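Local structure of SAR-endolysin (Enterobacteria phage P1, 1XJU) at residues I57-F68 with M81-C90. The protein degrades the host's peptidoglycan as a membrane-released lysozyme of glycosyl hydrolase family 24, helping to bring about the lysis that releases new phage particles. Numbering follows the deposited sequence.
Sequences ILIAERCINQHF and MTSAAFNMGC
Cys-63 and Cys-90 are joined by a disulfide, SG to SG 2.0 Å with a chi3 of 84°. Both sulfurs lie anti to their own backbone N, which turns them to meet between the two segments. The edge of the Phe-68 ring faces the sulfur of Cys-90, CE2 4.3 Å from SG. The axes of segments 57-67 and 81-88 come within 8.1 Å, their N-to-C directions 119° apart, and small residues permit this closeness: Ala-60 CB rests 3.5 Å from Thr-82 O and touches CB of Ala-85 and Phe-86. Thr-82 is a knob in the hole made by Ile-57, Ala-60, Glu-61 and Ile-64, its OG1 hydrogen-bonded back to Phe-78 O. Ile-64 CD1 reaches Met-81 CB at 3.8 Å, the side chains crossing nearly at right angles. Ile-57 CG1 packs against Phe-86 CE2, and Trp-53 meets the Phe-86 ring edge-to-face; the Phe-86 side chain lies about 6 Å from that of active-site Cys-23. Gly-89, with positive phi, leaves helical phi/psi just before Cys-90. With no hydrogen bond across the interface, apolar packing joins helices 46-67 and 75-88 in the phage lysozyme core, while the disulfide, distinct from the Cys-16–Cys-23 bond of the inactive form, ties in helix 90-94.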
loop_
_atom_site.group_PDB
_atom_site.type_symbol
_atom_site.label_atom_id
_atom_site.label_comp_id
_atom_site.label_asym_id
_atom_site.label_seq_id
_atom_site.Cartn_x
_atom_site.Cartn_y
_atom_site.Cartn_z
ATOM N N ILE A 57 -3.620 -4.039 9.554
ATOM C CA ILE A 57 -3.463 -2.571 9.648
ATOM C C ILE A 57 -2.261 -2.231 10.522
ATOM O O ILE A 57 -1.446 -1.381 10.135
ATOM C CB ILE A 57 -4.721 -1.896 10.125
ATOM C CG1 ILE A 57 -5.845 -2.092 9.101
ATOM C CG2 ILE A 57 -4.485 -0.378 10.332
ATOM C CD1 ILE A 57 -7.190 -1.561 9.522
ATOM N N LEU A 58 -2.078 -2.928 11.648
ATOM C CA LEU A 58 -0.924 -2.713 12.500
ATOM C C LEU A 58 0.352 -2.992 11.816
ATOM O O LEU A 58 1.307 -2.202 11.980
ATOM C CB LEU A 58 -1.033 -3.575 13.792
ATOM C CG LEU A 58 0.030 -3.322 14.881
ATOM C CD1 LEU A 58 -0.050 -1.887 15.351
ATOM C CD2 LEU A 58 -0.182 -4.242 16.059
ATOM N N ILE A 59 0.434 -4.062 11.062
ATOM C CA ILE A 59 1.589 -4.413 10.332
ATOM C C ILE A 59 1.916 -3.370 9.270
ATOM O O ILE A 59 3.085 -3.010 9.069
ATOM C CB ILE A 59 1.463 -5.834 9.690
ATOM C CG1 ILE A 59 1.507 -6.913 10.760
ATOM C CG2 ILE A 59 2.577 -6.096 8.739
ATOM C CD1 ILE A 59 1.067 -8.260 10.270
ATOM N N ALA A 60 0.903 -2.834 8.625
ATOM C CA ALA A 60 1.085 -1.749 7.670
ATOM C C ALA A 60 1.641 -0.509 8.325
ATOM O O ALA A 60 2.576 0.117 7.807
ATOM C CB ALA A 60 -0.231 -1.487 6.951
ATOM N N GLU A 61 1.102 -0.111 9.459
ATOM C CA GLU A 61 1.603 1.040 10.197
ATOM C C GLU A 61 3.032 0.806 10.585
ATOM O O GLU A 61 3.856 1.732 10.501
ATOM C CB GLU A 61 0.729 1.320 11.442
ATOM C CG GLU A 61 -0.626 1.822 11.097
ATOM C CD GLU A 61 -1.386 2.547 12.193
ATOM O OE1 GLU A 61 -2.578 2.809 11.971
ATOM O OE2 GLU A 61 -0.786 2.953 13.209
ATOM N N ARG A 62 3.364 -0.412 11.029
ATOM C CA ARG A 62 4.737 -0.731 11.402
ATOM C C ARG A 62 5.678 -0.647 10.213
ATOM O O ARG A 62 6.813 -0.140 10.359
ATOM C CB ARG A 62 4.830 -2.114 12.042
ATOM C CG ARG A 62 6.207 -2.423 12.504
ATOM C CD ARG A 62 6.281 -3.612 13.455
ATOM N NE ARG A 62 7.635 -3.629 14.055
ATOM C CZ ARG A 62 8.717 -4.041 13.451
ATOM N NH1 ARG A 62 9.886 -3.927 14.068
ATOM N NH2 ARG A 62 8.668 -4.594 12.247
ATOM N N CYS A 63 5.236 -1.087 9.053
ATOM C CA CYS A 63 6.009 -0.920 7.841
ATOM C C CYS A 63 6.377 0.554 7.631
ATOM O O CYS A 63 7.542 0.914 7.371
ATOM C CB CYS A 63 5.163 -1.398 6.669
ATOM S SG CYS A 63 5.869 -0.960 5.032
ATOM N N ILE A 64 5.373 1.426 7.695
ATOM C CA ILE A 64 5.621 2.848 7.481
ATOM C C ILE A 64 6.535 3.432 8.558
ATOM O O ILE A 64 7.432 4.235 8.248
ATOM C CB ILE A 64 4.268 3.576 7.305
ATOM C CG1 ILE A 64 3.435 2.969 6.158
ATOM C CG2 ILE A 64 4.434 5.061 7.126
ATOM C CD1 ILE A 64 4.202 2.801 4.843
ATOM N N ASN A 65 6.307 3.075 9.790
ATOM C CA ASN A 65 7.172 3.558 10.854
ATOM C C ASN A 65 8.596 3.076 10.697
ATOM O O ASN A 65 9.565 3.865 10.869
ATOM C CB ASN A 65 6.589 3.161 12.232
ATOM C CG ASN A 65 5.414 3.996 12.608
ATOM O OD1 ASN A 65 5.276 5.152 12.177
ATOM N ND2 ASN A 65 4.508 3.428 13.398
ATOM N N GLN A 66 8.769 1.785 10.431
ATOM C CA GLN A 66 10.118 1.226 10.414
ATOM C C GLN A 66 10.918 1.578 9.211
ATOM O O GLN A 66 12.155 1.785 9.313
ATOM C CB GLN A 66 10.055 -0.285 10.523
ATOM C CG GLN A 66 9.645 -0.807 11.853
ATOM C CD GLN A 66 10.605 -0.361 12.931
ATOM O OE1 GLN A 66 11.830 -0.448 12.762
ATOM N NE2 GLN A 66 10.068 0.164 14.012
ATOM N N HIS A 67 10.258 1.724 8.069
ATOM C CA HIS A 67 10.949 1.804 6.810
ATOM C C HIS A 67 10.713 3.067 5.986
ATOM O O HIS A 67 11.334 3.229 4.951
ATOM C CB HIS A 67 10.705 0.552 5.976
ATOM C CG HIS A 67 11.097 -0.677 6.687
ATOM N ND1 HIS A 67 12.384 -0.913 7.123
ATOM C CD2 HIS A 67 10.361 -1.750 7.061
ATOM C CE1 HIS A 67 12.414 -2.069 7.755
ATOM N NE2 HIS A 67 11.201 -2.585 7.743
ATOM N N PHE A 68 9.775 3.922 6.425
ATOM C CA PHE A 68 9.388 5.117 5.706
ATOM C C PHE A 68 9.361 6.357 6.587
ATOM O O PHE A 68 8.777 7.367 6.216
ATOM C CB PHE A 68 8.038 4.907 4.977
ATOM C CG PHE A 68 8.104 3.866 3.904
ATOM C CD1 PHE A 68 8.281 4.205 2.615
ATOM C CD2 PHE A 68 8.005 2.541 4.210
ATOM C CE1 PHE A 68 8.358 3.261 1.630
ATOM C CE2 PHE A 68 8.111 1.562 3.231
ATOM C CZ PHE A 68 8.295 1.907 1.927
ATOM N N MET A 81 -0.014 6.361 3.406
ATOM C CA MET A 81 1.043 5.376 3.223
ATOM C C MET A 81 0.683 4.045 3.876
ATOM O O MET A 81 0.988 2.966 3.355
ATOM C CB MET A 81 2.366 5.919 3.793
ATOM C CG MET A 81 2.944 7.050 2.936
ATOM S SD MET A 81 3.446 6.529 1.266
ATOM C CE MET A 81 4.863 5.460 1.653
ATOM N N THR A 82 0.010 4.088 5.011
ATOM C CA THR A 82 -0.452 2.886 5.678
ATOM C C THR A 82 -1.443 2.161 4.784
ATOM O O THR A 82 -1.384 0.943 4.637
ATOM C CB THR A 82 -1.096 3.203 7.035
ATOM O OG1 THR A 82 -0.072 3.661 7.951
ATOM C CG2 THR A 82 -1.744 1.962 7.658
ATOM N N SER A 83 -2.383 2.880 4.205
ATOM C CA SER A 83 -3.331 2.299 3.249
ATOM C C SER A 83 -2.584 1.596 2.131
ATOM O O SER A 83 -2.922 0.449 1.791
ATOM C CB SER A 83 -4.219 3.414 2.706
ATOM O OG SER A 83 -5.036 2.950 1.628
ATOM N N ALA A 84 -1.574 2.229 1.530
ATOM C CA ALA A 84 -0.827 1.620 0.451
ATOM C C ALA A 84 -0.114 0.368 0.936
ATOM O O ALA A 84 -0.107 -0.663 0.225
ATOM C CB ALA A 84 0.163 2.625 -0.126
ATOM N N ALA A 85 0.489 0.413 2.105
ATOM C CA ALA A 85 1.201 -0.735 2.647
ATOM C C ALA A 85 0.219 -1.880 2.948
ATOM O O ALA A 85 0.553 -3.044 2.760
ATOM C CB ALA A 85 1.986 -0.352 3.869
ATOM N N PHE A 86 -0.964 -1.571 3.430
ATOM C CA PHE A 86 -1.982 -2.583 3.701
ATOM C C PHE A 86 -2.334 -3.299 2.410
ATOM O O PHE A 86 -2.471 -4.527 2.364
ATOM C CB PHE A 86 -3.206 -1.929 4.312
ATOM C CG PHE A 86 -4.339 -2.865 4.578
ATOM C CD1 PHE A 86 -5.316 -3.076 3.649
ATOM C CD2 PHE A 86 -4.427 -3.529 5.807
ATOM C CE1 PHE A 86 -6.374 -3.940 3.888
ATOM C CE2 PHE A 86 -5.510 -4.371 6.072
ATOM C CZ PHE A 86 -6.479 -4.572 5.083
ATOM N N ASN A 87 -2.526 -2.538 1.345
ATOM C CA ASN A 87 -3.033 -3.071 0.079
ATOM C C ASN A 87 -1.945 -3.772 -0.706
ATOM O O ASN A 87 -2.236 -4.767 -1.380
ATOM C CB ASN A 87 -3.610 -1.878 -0.699
ATOM C CG ASN A 87 -4.520 -2.186 -1.827
ATOM O OD1 ASN A 87 -4.557 -1.354 -2.783
ATOM N ND2 ASN A 87 -5.413 -3.226 -1.686
ATOM N N MET A 88 -0.702 -3.264 -0.655
ATOM C CA MET A 88 0.378 -3.709 -1.535
ATOM C C MET A 88 1.479 -4.473 -0.833
ATOM O O MET A 88 2.207 -5.215 -1.507
ATOM C CB MET A 88 1.007 -2.511 -2.241
ATOM C CG MET A 88 -0.004 -1.671 -3.026
ATOM S SD MET A 88 -0.997 -2.603 -4.207
ATOM C CE MET A 88 0.197 -2.685 -5.565
ATOM N N GLY A 89 1.593 -4.364 0.474
ATOM C CA GLY A 89 2.655 -5.002 1.227
ATOM C C GLY A 89 3.876 -4.129 1.330
ATOM O O GLY A 89 4.193 -3.309 0.442
ATOM N N CYS A 90 4.592 -4.317 2.423
ATOM C CA CYS A 90 5.775 -3.474 2.704
ATOM C C CYS A 90 6.882 -3.674 1.682
ATOM O O CYS A 90 7.457 -2.695 1.167
ATOM C CB CYS A 90 6.298 -3.736 4.098
ATOM S SG CYS A 90 7.299 -2.388 4.774
#